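Local coordinates for protein beta-N-acetylglucosaminidase Nag2 (Vibrio harveyi, PDB 6EZR) that probably hydrolyses terminal non-reducing N-acetyl-D-hexosamine residues from N-acetyl-beta-D-hexosaminides, as a member of glycosyl hydrolase family 20, at residues I434-V439 and E488-G493; D520-P525 and R573-Q578; V404-L409 and G442-S447; H383-A388 and P410-F415. All coordinates share one frame; numbering follows the deposited sequence.

Contact 1 of 4, residues I434-V439 and E488-G493; sequences IGADEV and EEAQHG
The carboxylate of Glu489 reaches across to the backbone of Glu438, where OE1 accepts the N-H of Glu438 N at 3.0 Å along a nearly straight line (166°). The donor comes in well above the carboxylate plane, while OE2 lies over the start of the Glu438 side chain, 3.5 Å from its CB. An acid suits this position because one oxygen can serve several donors. OE1 also receives water 1 at 2.9 Å and water 2 at 2.8 Å. Water 1 donates to Asp437 OD1 as well and accepts from the backbone N of Glu489 itself, so it sits between two carboxylates whose planes are turned 66° apart. Water 2 reaches back to Glu438 O. With CG placed beside its own backbone N (chi1 -59°) and the chain extended beyond, Glu489 spans the gap. One step along, small residues let the backbones approach: Ala436 CB meets Ala490 CB at 3.9 Å. The Asp437-Glu438 pair just past strand 431-435 is consistent with the Asp-Glu pair of family 20 active sites; Glu489 holds the backbone of Glu438, the predicted proton donor, whose carboxylate makes salt bridges to Lys463 and Lys495. The contact joins the loops following the adjacent parallel strands 431-435 and 483-487, with Ala436 resting on Leu470 of helix 465-479 and Asp437 against Trp487 of strand 483-487.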
loop_
_atom_site.group_PDB
_atom_site.type_symbol
_atom_site.label_atom_id
_atom_site.label_comp_id
_atom_site.label_asym_id
_atom_site.label_seq_id
_atom_site.Cartn_x
_atom_site.Cartn_y
_atom_site.Cartn_z
ATOM N N ILE A 434 -13.554 -5.908 2.679
ATOM C CA ILE A 434 -13.629 -7.341 3.012
ATOM C C ILE A 434 -12.695 -8.240 2.171
ATOM O O ILE A 434 -12.599 -9.454 2.400
ATOM C CB ILE A 434 -15.107 -7.820 2.892
ATOM C CG1 ILE A 434 -15.401 -9.011 3.820
ATOM C CG2 ILE A 434 -15.478 -8.131 1.443
ATOM C CD1 ILE A 434 -15.448 -8.658 5.296
ATOM N N GLY A 435 -12.052 -7.633 1.179
ATOM C CA GLY A 435 -11.104 -8.292 0.316
ATOM C C GLY A 435 -11.886 -8.815 -0.861
ATOM O O GLY A 435 -12.013 -8.145 -1.881
ATOM N N ALA A 436 -12.453 -10.004 -0.689
ATOM C CA ALA A 436 -13.234 -10.666 -1.726
ATOM C C ALA A 436 -12.478 -10.846 -3.055
ATOM O O ALA A 436 -13.043 -10.678 -4.134
ATOM C CB ALA A 436 -14.551 -9.926 -1.935
ATOM N N ASP A 437 -11.194 -11.186 -2.973
ATOM C CA ASP A 437 -10.467 -11.678 -4.140
ATOM C C ASP A 437 -11.047 -13.041 -4.552
ATOM O O ASP A 437 -11.472 -13.817 -3.696
ATOM C CB ASP A 437 -8.970 -11.795 -3.827
ATOM C CG ASP A 437 -8.270 -10.437 -3.754
ATOM O OD1 ASP A 437 -8.531 -9.566 -4.620
ATOM O OD2 ASP A 437 -7.440 -10.245 -2.835
ATOM N N GLU A 438 -11.089 -13.314 -5.855
ATOM C CA GLU A 438 -11.557 -14.607 -6.360
ATOM C C GLU A 438 -10.658 -15.727 -5.792
ATOM O O GLU A 438 -9.424 -15.611 -5.770
ATOM C CB GLU A 438 -11.590 -14.627 -7.905
ATOM C CG GLU A 438 -12.085 -15.929 -8.563
ATOM C CD GLU A 438 -13.591 -16.180 -8.430
ATOM O OE1 GLU A 438 -14.379 -15.210 -8.462
ATOM O OE2 GLU A 438 -14.004 -17.362 -8.315
ATOM N N VAL A 439 -11.295 -16.785 -5.300
ATOM C CA VAL A 439 -10.575 -17.898 -4.667
ATOM C C VAL A 439 -9.911 -18.725 -5.758
ATOM O O VAL A 439 -10.357 -18.675 -6.899
ATOM C CB VAL A 439 -11.474 -18.796 -3.766
ATOM C CG1 VAL A 439 -11.958 -18.023 -2.554
ATOM C CG2 VAL A 439 -12.650 -19.402 -4.520
ATOM N N GLU A 488 -11.890 -5.655 -7.081
ATOM C CA GLU A 488 -12.215 -6.025 -8.478
ATOM C C GLU A 488 -13.185 -7.203 -8.713
ATOM O O GLU A 488 -14.290 -7.031 -9.237
ATOM C CB GLU A 488 -10.873 -6.295 -9.204
ATOM C CG GLU A 488 -10.954 -6.628 -10.684
ATOM C CD GLU A 488 -11.414 -5.459 -11.539
ATOM O OE1 GLU A 488 -10.968 -4.319 -11.292
ATOM O OE2 GLU A 488 -12.205 -5.691 -12.480
ATOM N N GLU A 489 -12.757 -8.394 -8.314
ATOM C CA GLU A 489 -13.445 -9.631 -8.678
ATOM C C GLU A 489 -14.733 -9.913 -7.891
ATOM O O GLU A 489 -15.477 -10.827 -8.248
ATOM C CB GLU A 489 -12.491 -10.806 -8.550
ATOM C CG GLU A 489 -11.246 -10.675 -9.416
ATOM C CD GLU A 489 -10.117 -11.549 -8.923
ATOM O OE1 GLU A 489 -9.754 -11.426 -7.724
ATOM O OE2 GLU A 489 -9.611 -12.360 -9.729
ATOM N N ALA A 490 -15.008 -9.132 -6.849
ATOM C CA ALA A 490 -16.294 -9.210 -6.143
ATOM C C ALA A 490 -17.532 -8.974 -7.031
ATOM O O ALA A 490 -18.609 -9.442 -6.689
ATOM C CB ALA A 490 -16.311 -8.253 -4.960
ATOM N N GLN A 491 -17.372 -8.258 -8.147
ATOM C CA GLN A 491 -18.478 -7.956 -9.076
ATOM C C GLN A 491 -19.017 -9.143 -9.869
ATOM O O GLN A 491 -20.156 -9.096 -10.325
ATOM C CB GLN A 491 -18.060 -6.865 -10.084
ATOM C CG GLN A 491 -17.072 -7.335 -11.152
ATOM C CD GLN A 491 -16.646 -6.232 -12.102
ATOM O OE1 GLN A 491 -17.337 -5.952 -13.086
ATOM N NE2 GLN A 491 -15.487 -5.624 -11.837
ATOM N N HIS A 492 -18.196 -10.165 -10.088
ATOM C CA HIS A 492 -18.573 -11.269 -10.977
ATOM C C HIS A 492 -19.336 -12.313 -10.203
ATOM O O HIS A 492 -19.127 -12.482 -9.003
ATOM C CB HIS A 492 -17.357 -11.907 -11.629
ATOM C CG HIS A 492 -16.452 -10.925 -12.292
ATOM N ND1 HIS A 492 -16.850 -10.154 -13.361
ATOM C CD2 HIS A 492 -15.169 -10.582 -12.034
ATOM C CE1 HIS A 492 -15.848 -9.378 -13.735
ATOM N NE2 HIS A 492 -14.817 -9.618 -12.944
ATOM N N GLY A 493 -20.216 -13.020 -10.902
ATOM C CA GLY A 493 -21.199 -13.884 -10.259
ATOM C C GLY A 493 -22.191 -13.024 -9.498
ATOM O O GLY A 493 -22.274 -11.804 -9.718
HETATM O O HOH W 1 -10.312 -8.755 -6.895
HETATM O O HOH W 2 -7.694 -13.273 -7.306
#

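Contact 2 of 4, residues D520-P525 and R573-Q578; sequences DVVLQP and RIWGIQ
Arg573 opens the pairing with its carbonyl O, which takes the N-H of Val521 N at 3.0 Å. Its aliphatic CD lies beside Asp520 OD1, but the charged ends look elsewhere: Asp520 is bridged to Arg483, and Arg573 donates to Ala515 O. Ile574 CD1 then touches Val521 CG2, branched residues filling the side of the sheet that faces helix 508-517. At Trp575 the backbone N bonds to Val521 O (2.9 Å), and the indole swings to the other side, where Val522 CG2 approaches CE3 obliquely at 3.6 Å. Gly576 has extended angles that only glycine tolerates well; its O accepts from Leu523 N at 2.8 Å. Val521 pairs with Ile574 but Leu523 with Ile577, so the second strand holds one extra residue, as in a beta bulge. Ile577 returns to the Ile574 side, its CD1 near Leu523 CD1. Gln578 ends the run with its N on Leu523 O (2.8 Å). Its amide lies nearly coplanar with that of Gln524, although the NE2 to OE1 distance is too short to trust; Tyr265 and His298 hold the same amide. Parallel pairing joins the seventh and eighth strands of a (beta/alpha)8 TIM barrel, the eighth also bonding to the first, 265-271, to close it.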
loop_
_atom_site.group_PDB
_atom_site.type_symbol
_atom_site.label_atom_id
_atom_site.label_comp_id
_atom_site.label_asym_id
_atom_site.label_seq_id
_atom_site.Cartn_x
_atom_site.Cartn_y
_atom_site.Cartn_z
ATOM N N ASP A 520 -21.072 1.207 -7.116
ATOM C CA ASP A 520 -20.167 2.336 -6.943
ATOM C C ASP A 520 -18.749 1.778 -7.015
ATOM O O ASP A 520 -18.475 0.673 -6.520
ATOM C CB ASP A 520 -20.413 3.054 -5.611
ATOM C CG ASP A 520 -21.729 3.848 -5.595
ATOM O OD1 ASP A 520 -22.268 4.181 -6.677
ATOM O OD2 ASP A 520 -22.226 4.144 -4.486
ATOM N N VAL A 521 -17.858 2.528 -7.659
ATOM C CA VAL A 521 -16.513 2.031 -7.938
ATOM C C VAL A 521 -15.424 3.025 -7.535
ATOM O O VAL A 521 -15.612 4.238 -7.603
ATOM C CB VAL A 521 -16.347 1.578 -9.420
ATOM C CG1 VAL A 521 -17.459 0.618 -9.839
ATOM C CG2 VAL A 521 -16.326 2.755 -10.372
ATOM N N VAL A 522 -14.288 2.475 -7.121
ATOM C CA VAL A 522 -13.074 3.243 -6.836
ATOM C C VAL A 522 -12.020 2.793 -7.845
ATOM O O VAL A 522 -11.796 1.600 -8.016
ATOM C CB VAL A 522 -12.563 3.005 -5.390
ATOM C CG1 VAL A 522 -11.273 3.774 -5.123
ATOM C CG2 VAL A 522 -13.616 3.413 -4.373
ATOM N N LEU A 523 -11.388 3.756 -8.504
ATOM C CA LEU A 523 -10.377 3.479 -9.518
ATOM C C LEU A 523 -8.999 3.386 -8.884
ATOM O O LEU A 523 -8.472 4.379 -8.366
ATOM C CB LEU A 523 -10.375 4.562 -10.594
ATOM C CG LEU A 523 -11.717 4.842 -11.266
ATOM C CD1 LEU A 523 -11.562 5.976 -12.264
ATOM C CD2 LEU A 523 -12.285 3.611 -11.949
ATOM N N GLN A 524 -8.438 2.178 -8.918
ATOM C CA GLN A 524 -7.079 1.914 -8.476
ATOM C C GLN A 524 -6.381 1.036 -9.532
ATOM O O GLN A 524 -5.995 -0.092 -9.249
ATOM C CB GLN A 524 -7.122 1.229 -7.103
ATOM C CG GLN A 524 -5.790 1.145 -6.361
ATOM C CD GLN A 524 -5.840 0.161 -5.207
ATOM O OE1 GLN A 524 -6.127 0.532 -4.067
ATOM N NE2 GLN A 524 -5.579 -1.103 -5.499
ATOM N N PRO A 525 -6.222 1.553 -10.764
ATOM C CA PRO A 525 -5.669 0.749 -11.843
ATOM C C PRO A 525 -4.195 0.381 -11.618
ATOM O O PRO A 525 -3.364 1.248 -11.300
ATOM C CB PRO A 525 -5.857 1.634 -13.074
ATOM C CG PRO A 525 -5.890 3.016 -12.543
ATOM C CD PRO A 525 -6.567 2.910 -11.219
ATOM N N ARG A 573 -21.599 7.256 -10.120
ATOM C CA ARG A 573 -21.105 5.978 -9.574
ATOM C C ARG A 573 -19.585 5.904 -9.332
ATOM O O ARG A 573 -19.129 5.006 -8.633
ATOM C CB ARG A 573 -21.515 4.825 -10.492
ATOM C CG ARG A 573 -23.015 4.702 -10.709
ATOM C CD ARG A 573 -23.666 3.602 -9.889
ATOM N NE ARG A 573 -25.119 3.626 -10.070
ATOM C CZ ARG A 573 -25.781 3.201 -11.155
ATOM N NH1 ARG A 573 -25.143 2.684 -12.210
ATOM N NH2 ARG A 573 -27.109 3.292 -11.187
ATOM N N ILE A 574 -18.807 6.818 -9.910
ATOM C CA ILE A 574 -17.369 6.889 -9.629
ATOM C C ILE A 574 -17.122 7.645 -8.316
ATOM O O ILE A 574 -17.294 8.857 -8.254
ATOM C CB ILE A 574 -16.571 7.556 -10.778
ATOM C CG1 ILE A 574 -16.873 6.892 -12.140
ATOM C CG2 ILE A 574 -15.076 7.518 -10.480
ATOM C CD1 ILE A 574 -16.733 5.380 -12.193
ATOM N N TRP A 575 -16.720 6.917 -7.275
ATOM C CA TRP A 575 -16.314 7.520 -5.997
ATOM C C TRP A 575 -15.079 8.379 -6.210
ATOM O O TRP A 575 -15.052 9.569 -5.871
ATOM C CB TRP A 575 -15.990 6.437 -4.964
ATOM C CG TRP A 575 -17.090 6.076 -4.013
ATOM C CD1 TRP A 575 -18.444 6.224 -4.192
ATOM C CD2 TRP A 575 -16.921 5.465 -2.731
ATOM N NE1 TRP A 575 -19.121 5.758 -3.083
ATOM C CE2 TRP A 575 -18.206 5.287 -2.175
ATOM C CE3 TRP A 575 -15.803 5.060 -1.996
ATOM C CZ2 TRP A 575 -18.397 4.723 -0.907
ATOM C CZ3 TRP A 575 -15.989 4.499 -0.748
ATOM C CH2 TRP A 575 -17.273 4.333 -0.214
ATOM N N GLY A 576 -14.054 7.757 -6.774
ATOM C CA GLY A 576 -12.836 8.455 -7.078
ATOM C C GLY A 576 -11.669 7.524 -7.273
ATOM O O GLY A 576 -11.824 6.401 -7.765
ATOM N N ILE A 577 -10.497 8.024 -6.897
ATOM C CA ILE A 577 -9.221 7.413 -7.239
ATOM C C ILE A 577 -8.530 6.952 -5.966
ATOM O O ILE A 577 -8.695 7.556 -4.898
ATOM C CB ILE A 577 -8.313 8.392 -8.040
ATOM C CG1 ILE A 577 -8.707 8.408 -9.518
ATOM C CG2 ILE A 577 -6.855 7.959 -8.039
ATOM C CD1 ILE A 577 -10.074 8.962 -9.826
ATOM N N GLN A 578 -7.765 5.870 -6.101
ATOM C CA GLN A 578 -6.860 5.434 -5.057
ATOM C C GLN A 578 -5.503 5.007 -5.615
ATOM O O GLN A 578 -5.411 4.443 -6.698
ATOM C CB GLN A 578 -7.472 4.280 -4.269
ATOM C CG GLN A 578 -6.932 4.232 -2.854
ATOM C CD GLN A 578 -7.588 3.169 -2.008
ATOM O OE1 GLN A 578 -8.243 3.483 -1.020
ATOM N NE2 GLN A 578 -7.416 1.907 -2.393
#

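Contact 3 of 4, residues V404-L409 and G442-S447; sequences VINPAL and GVWSKS
Trp444 lays one face of its indole against Pro407, whose CD stands 3.5 Å from the centroid of the five-membered ring and 23° off the normal, a CH-pi contact. The compact proline ring, with C-H groups next to the nitrogen, suits the face of an indole, and it approaches from the direction opposite to that of the tryptophan. On the other face lies Val443 CG1 from the neighbouring residue, so the indole is held between two aliphatic groups. Its nitrogen points edge-on to the backbone: Trp444 NE1 donates to Ile405 O at 3.1 Å, a weak bond bent to 132°. Val404 reaches the benzo end obliquely, CG1 being 3.5 Å from CZ2, and it also meets Val443 CG2 at 3.9 Å. The indole's position follows from the type II turn Gly442 to Ser445, which gives Trp444 positive phi, and from chi1 of -45°, which sets CG beside its backbone N. Ser445 OG bonds to Gly442 O across this turn. On the facing segment Asn406 OD1 accepts Ala408 N at 3.0 Å in the carbonyl plane, forming an Asx turn. A type I turn from Trp444 then leads to Ser447, whose OG binds Glu387 and Cys450 N. Ser447 is therefore a classic N-cap, here starting helix 448-457, and the whole contact joins two parts of the TIM barrel: the long connection after strand 363-370, just before helix 410-426, and the loop after strand 431-435.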
loop_
_atom_site.group_PDB
_atom_site.type_symbol
_atom_site.label_atom_id
_atom_site.label_comp_id
_atom_site.label_asym_id
_atom_site.label_seq_id
_atom_site.Cartn_x
_atom_site.Cartn_y
_atom_site.Cartn_z
ATOM N N VAL A 404 -7.237 -20.534 2.368
ATOM C CA VAL A 404 -8.619 -20.158 2.070
ATOM C C VAL A 404 -9.527 -20.608 3.223
ATOM O O VAL A 404 -9.535 -21.783 3.601
ATOM C CB VAL A 404 -9.060 -20.726 0.702
ATOM C CG1 VAL A 404 -10.496 -20.361 0.376
ATOM C CG2 VAL A 404 -8.158 -20.178 -0.396
ATOM N N ILE A 405 -10.261 -19.652 3.790
ATOM C CA ILE A 405 -11.306 -19.916 4.785
ATOM C C ILE A 405 -12.317 -20.934 4.235
ATOM O O ILE A 405 -12.698 -20.880 3.061
ATOM C CB ILE A 405 -12.055 -18.606 5.161
ATOM C CG1 ILE A 405 -11.151 -17.649 5.957
ATOM C CG2 ILE A 405 -13.359 -18.879 5.925
ATOM C CD1 ILE A 405 -10.837 -18.068 7.377
ATOM N N ASN A 406 -12.759 -21.846 5.095
ATOM C CA ASN A 406 -13.769 -22.829 4.716
ATOM C C ASN A 406 -15.161 -22.280 5.051
ATOM O O ASN A 406 -15.431 -21.991 6.213
ATOM C CB ASN A 406 -13.522 -24.161 5.430
ATOM C CG ASN A 406 -14.283 -25.315 4.789
ATOM O OD1 ASN A 406 -15.511 -25.274 4.669
ATOM N ND2 ASN A 406 -13.558 -26.348 4.370
ATOM N N PRO A 407 -16.048 -22.139 4.044
ATOM C CA PRO A 407 -17.374 -21.568 4.292
ATOM C C PRO A 407 -18.443 -22.564 4.781
ATOM O O PRO A 407 -19.595 -22.165 4.969
ATOM C CB PRO A 407 -17.751 -20.987 2.928
ATOM C CG PRO A 407 -17.057 -21.860 1.939
ATOM C CD PRO A 407 -15.870 -22.478 2.621
ATOM N N ALA A 408 -18.076 -23.832 4.971
ATOM C CA ALA A 408 -18.965 -24.810 5.609
ATOM C C ALA A 408 -18.747 -24.943 7.123
ATOM O O ALA A 408 -19.658 -25.369 7.836
ATOM C CB ALA A 408 -18.827 -26.164 4.938
ATOM N N LEU A 409 -17.558 -24.586 7.613
ATOM C CA LEU A 409 -17.230 -24.732 9.034
ATOM C C LEU A 409 -17.890 -23.631 9.866
ATOM O O LEU A 409 -17.765 -22.460 9.520
ATOM C CB LEU A 409 -15.718 -24.698 9.254
ATOM C CG LEU A 409 -14.891 -25.786 8.562
ATOM C CD1 LEU A 409 -13.429 -25.638 8.963
ATOM C CD2 LEU A 409 -15.393 -27.191 8.879
ATOM N N GLY A 442 -11.156 -24.640 -8.226
ATOM C CA GLY A 442 -11.301 -25.962 -7.617
ATOM C C GLY A 442 -11.115 -26.046 -6.106
ATOM O O GLY A 442 -10.960 -27.146 -5.575
ATOM N N VAL A 443 -11.133 -24.904 -5.413
ATOM C CA VAL A 443 -11.032 -24.881 -3.947
ATOM C C VAL A 443 -12.323 -25.448 -3.330
ATOM O O VAL A 443 -13.401 -25.336 -3.922
ATOM C CB VAL A 443 -10.708 -23.458 -3.428
ATOM C CG1 VAL A 443 -11.891 -22.506 -3.585
ATOM C CG2 VAL A 443 -10.227 -23.495 -1.985
ATOM N N TRP A 444 -12.191 -26.094 -2.172
ATOM C CA TRP A 444 -13.304 -26.801 -1.479
ATOM C C TRP A 444 -13.972 -27.979 -2.222
ATOM O O TRP A 444 -14.974 -28.496 -1.738
ATOM C CB TRP A 444 -14.431 -25.836 -1.064
ATOM C CG TRP A 444 -13.999 -24.569 -0.438
ATOM C CD1 TRP A 444 -13.172 -24.422 0.627
ATOM C CD2 TRP A 444 -14.391 -23.249 -0.834
ATOM N NE1 TRP A 444 -13.012 -23.087 0.917
ATOM C CE2 TRP A 444 -13.751 -22.347 0.035
ATOM C CE3 TRP A 444 -15.218 -22.745 -1.844
ATOM C CZ2 TRP A 444 -13.923 -20.963 -0.061
ATOM C CZ3 TRP A 444 -15.385 -21.364 -1.947
ATOM C CH2 TRP A 444 -14.737 -20.491 -1.060
ATOM N N SER A 445 -13.449 -28.397 -3.372
ATOM C CA SER A 445 -14.122 -29.413 -4.201
ATOM C C SER A 445 -14.110 -30.820 -3.588
ATOM O O SER A 445 -14.984 -31.631 -3.888
ATOM C CB SER A 445 -13.519 -29.449 -5.608
ATOM O OG SER A 445 -12.138 -29.764 -5.565
ATOM N N LYS A 446 -13.115 -31.096 -2.748
ATOM C CA LYS A 446 -13.030 -32.353 -1.989
ATOM C C LYS A 446 -13.090 -32.098 -0.467
ATOM O O LYS A 446 -12.386 -32.741 0.310
ATOM C CB LYS A 446 -11.767 -33.121 -2.399
ATOM C CG LYS A 446 -11.814 -33.626 -3.839
ATOM C CD LYS A 446 -10.437 -33.904 -4.430
ATOM C CE LYS A 446 -9.851 -35.221 -3.941
ATOM N NZ LYS A 446 -8.497 -35.472 -4.512
ATOM N N SER A 447 -13.936 -31.143 -0.069
ATOM C CA SER A 447 -14.269 -30.879 1.333
ATOM C C SER A 447 -15.625 -31.530 1.625
ATOM O O SER A 447 -16.630 -31.133 1.019
ATOM C CB SER A 447 -14.353 -29.370 1.602
ATOM O OG SER A 447 -15.141 -29.072 2.748
#

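Contact 4 of 4, residues H383-A388 and P410-F415; sequences HLLIEA and PGSYEF
Leu385 makes the tight half of this contact, setting CD2 into the notch between two residues one helical turn apart: it lies 3.8 Å from Ser412 CA and also 3.8 Å from Phe415 CB. Its other methyl, CD1, stands over one face of the Phe415 ring, and the two side chains cross at about a right angle. Phe415 makes this possible by carrying CG anti to its backbone N (chi1 160°), which brings the aromatic ring alongside the leucine, with Ile405 and Ala377 also touching it. Gly411 belongs to the same close region. Its CA approaches Leu384 O at 3.5 Å in a CA-H...O contact, and the direction a side chain would take points straight at that carbonyl, so glycine is what lets the two backbones come together. Toward the solvent the fit becomes looser. Leu384 sends CD1 out to Glu414, 3.5 Å from OE1, so that the aliphatic methyl lies against a partly exposed carboxylate at the rim; its OE2 also makes a long, weak ion pair with Lys418. No direct hydrogen bond crosses the interface, and two waters do that work. Water 3 donates to Leu384 O and accepts from Gly411 N, while water 4 donates to Leu385 O and, at 2.7 Å, to Ser412 OG, which itself bonds to Asn406 O. Waters thus take up the last carbonyls of helix 382-385 and an N-H at the start of helix 410-426. The junction lies within the crossover from strand 363-370 to strand 431-435 of the TIM barrel, where 410-426 is the main helix.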
loop_
_atom_site.group_PDB
_atom_site.type_symbol
_atom_site.label_atom_id
_atom_site.label_comp_id
_atom_site.label_asym_id
_atom_site.label_seq_id
_atom_site.Cartn_x
_atom_site.Cartn_y
_atom_site.Cartn_z
ATOM N N HIS A 383 -7.922 -24.900 15.207
ATOM C CA HIS A 383 -9.093 -25.607 15.753
ATOM C C HIS A 383 -10.430 -25.017 15.280
ATOM O O HIS A 383 -11.415 -25.746 15.158
ATOM C CB HIS A 383 -9.047 -25.650 17.284
ATOM C CG HIS A 383 -7.777 -26.225 17.830
ATOM N ND1 HIS A 383 -7.224 -27.393 17.351
ATOM C CD2 HIS A 383 -6.954 -25.794 18.813
ATOM C CE1 HIS A 383 -6.109 -27.653 18.011
ATOM N NE2 HIS A 383 -5.923 -26.698 18.904
ATOM N N LEU A 384 -10.456 -23.710 15.010
ATOM C CA LEU A 384 -11.660 -23.041 14.512
ATOM C C LEU A 384 -11.799 -23.101 12.979
ATOM O O LEU A 384 -12.903 -23.250 12.468
ATOM C CB LEU A 384 -11.645 -21.583 14.989
ATOM C CG LEU A 384 -12.960 -20.853 15.258
ATOM C CD1 LEU A 384 -13.764 -21.501 16.380
ATOM C CD2 LEU A 384 -12.652 -19.401 15.599
ATOM N N LEU A 385 -10.686 -22.999 12.252
ATOM C CA LEU A 385 -10.719 -22.758 10.791
ATOM C C LEU A 385 -10.302 -23.918 9.871
ATOM O O LEU A 385 -10.638 -23.909 8.690
ATOM C CB LEU A 385 -9.907 -21.496 10.465
ATOM C CG LEU A 385 -10.337 -20.228 11.226
ATOM C CD1 LEU A 385 -9.355 -19.092 11.002
ATOM C CD2 LEU A 385 -11.741 -19.784 10.845
ATOM N N ILE A 386 -9.580 -24.902 10.399
ATOM C CA ILE A 386 -9.163 -26.080 9.625
ATOM C C ILE A 386 -10.215 -27.195 9.682
ATOM O O ILE A 386 -10.694 -27.557 10.758
ATOM C CB ILE A 386 -7.826 -26.647 10.156
ATOM C CG1 ILE A 386 -6.699 -25.608 10.018
ATOM C CG2 ILE A 386 -7.466 -27.968 9.476
ATOM C CD1 ILE A 386 -6.123 -25.458 8.626
ATOM N N GLU A 387 -10.555 -27.725 8.509
ATOM C CA GLU A 387 -11.231 -29.012 8.379
ATOM C C GLU A 387 -10.137 -30.051 8.137
ATOM O O GLU A 387 -9.513 -30.064 7.073
ATOM C CB GLU A 387 -12.213 -28.990 7.204
ATOM C CG GLU A 387 -13.052 -30.253 7.048
ATOM C CD GLU A 387 -13.968 -30.220 5.834
ATOM O OE1 GLU A 387 -14.905 -31.049 5.780
ATOM O OE2 GLU A 387 -13.760 -29.376 4.935
ATOM N N ALA A 388 -9.896 -30.909 9.126
ATOM C CA ALA A 388 -8.856 -31.944 9.023
ATOM C C ALA A 388 -9.123 -32.980 7.914
ATOM O O ALA A 388 -8.182 -33.545 7.354
ATOM C CB ALA A 388 -8.669 -32.635 10.364
ATOM N N PRO A 410 -18.586 -23.997 10.969
ATOM C CA PRO A 410 -19.225 -22.958 11.793
ATOM C C PRO A 410 -18.243 -22.006 12.476
ATOM O O PRO A 410 -18.603 -20.866 12.775
ATOM C CB PRO A 410 -20.001 -23.761 12.852
ATOM C CG PRO A 410 -20.051 -25.160 12.347
ATOM C CD PRO A 410 -18.806 -25.340 11.540
ATOM N N GLY A 411 -17.027 -22.487 12.737
ATOM C CA GLY A 411 -15.937 -21.651 13.252
ATOM C C GLY A 411 -15.552 -20.489 12.345
ATOM O O GLY A 411 -15.180 -19.418 12.829
ATOM N N SER A 412 -15.644 -20.699 11.032
ATOM C CA SER A 412 -15.411 -19.633 10.045
ATOM C C SER A 412 -16.353 -18.441 10.221
ATOM O O SER A 412 -15.957 -17.294 10.001
ATOM C CB SER A 412 -15.541 -20.174 8.623
ATOM O OG SER A 412 -14.580 -21.182 8.377
ATOM N N TYR A 413 -17.590 -18.728 10.614
ATOM C CA TYR A 413 -18.587 -17.702 10.890
ATOM C C TYR A 413 -18.422 -17.098 12.285
ATOM O O TYR A 413 -18.670 -15.916 12.472
ATOM C CB TYR A 413 -19.986 -18.260 10.665
ATOM C CG TYR A 413 -20.199 -18.656 9.220
ATOM C CD1 TYR A 413 -20.614 -17.722 8.277
ATOM C CD2 TYR A 413 -19.942 -19.951 8.790
ATOM C CE1 TYR A 413 -20.794 -18.077 6.947
ATOM C CE2 TYR A 413 -20.116 -20.315 7.468
ATOM C CZ TYR A 413 -20.544 -19.376 6.546
ATOM O OH TYR A 413 -20.726 -19.726 5.230
ATOM N N GLU A 414 -17.990 -17.901 13.255
ATOM C CA GLU A 414 -17.563 -17.387 14.566
ATOM C C GLU A 414 -16.388 -16.404 14.435
ATOM O O GLU A 414 -16.352 -15.374 15.111
ATOM C CB GLU A 414 -17.172 -18.549 15.486
ATOM C CG GLU A 414 -16.943 -18.164 16.945
ATOM C CD GLU A 414 -16.483 -19.330 17.811
ATOM O OE1 GLU A 414 -16.929 -20.482 17.581
ATOM O OE2 GLU A 414 -15.676 -19.091 18.734
ATOM N N PHE A 415 -15.437 -16.745 13.566
ATOM C CA PHE A 415 -14.262 -15.918 13.269
ATOM C C PHE A 415 -14.654 -14.576 12.650
ATOM O O PHE A 415 -14.338 -13.520 13.202
ATOM C CB PHE A 415 -13.310 -16.704 12.351
ATOM C CG PHE A 415 -12.326 -15.857 11.579
ATOM C CD1 PHE A 415 -11.319 -15.150 12.230
ATOM C CD2 PHE A 415 -12.382 -15.808 10.187
ATOM C CE1 PHE A 415 -10.402 -14.390 11.509
ATOM C CE2 PHE A 415 -11.469 -15.053 9.463
ATOM C CZ PHE A 415 -10.479 -14.340 10.125
HETATM O O HOH W 3 -15.143 -24.970 13.001
HETATM O O HOH W 4 -12.070 -21.750 7.598
#

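Followed from the N terminus, the chain opens contact 4 at 383-388, opens contact 3 at 404-409, and closes contact 4 at 410-415, folding the end of helix 382-385 back onto the start of helix 410-426 around a loop without regular structure. Contacts 3 and 4 therefore cross; Asn406 O to Ser412 OG and Ser447 OG to Glu387 OE2 join them directly. Contact 1 opens at 434-439, before contact 3 closes at 442-447, so these also cross, meeting where Val439 packs on Val404 and Trp444. Contact 2 follows in series, its centre about 16 Å from that of contact 1, and unites the final two strands of the barrel sheet that contact 1 also reaches.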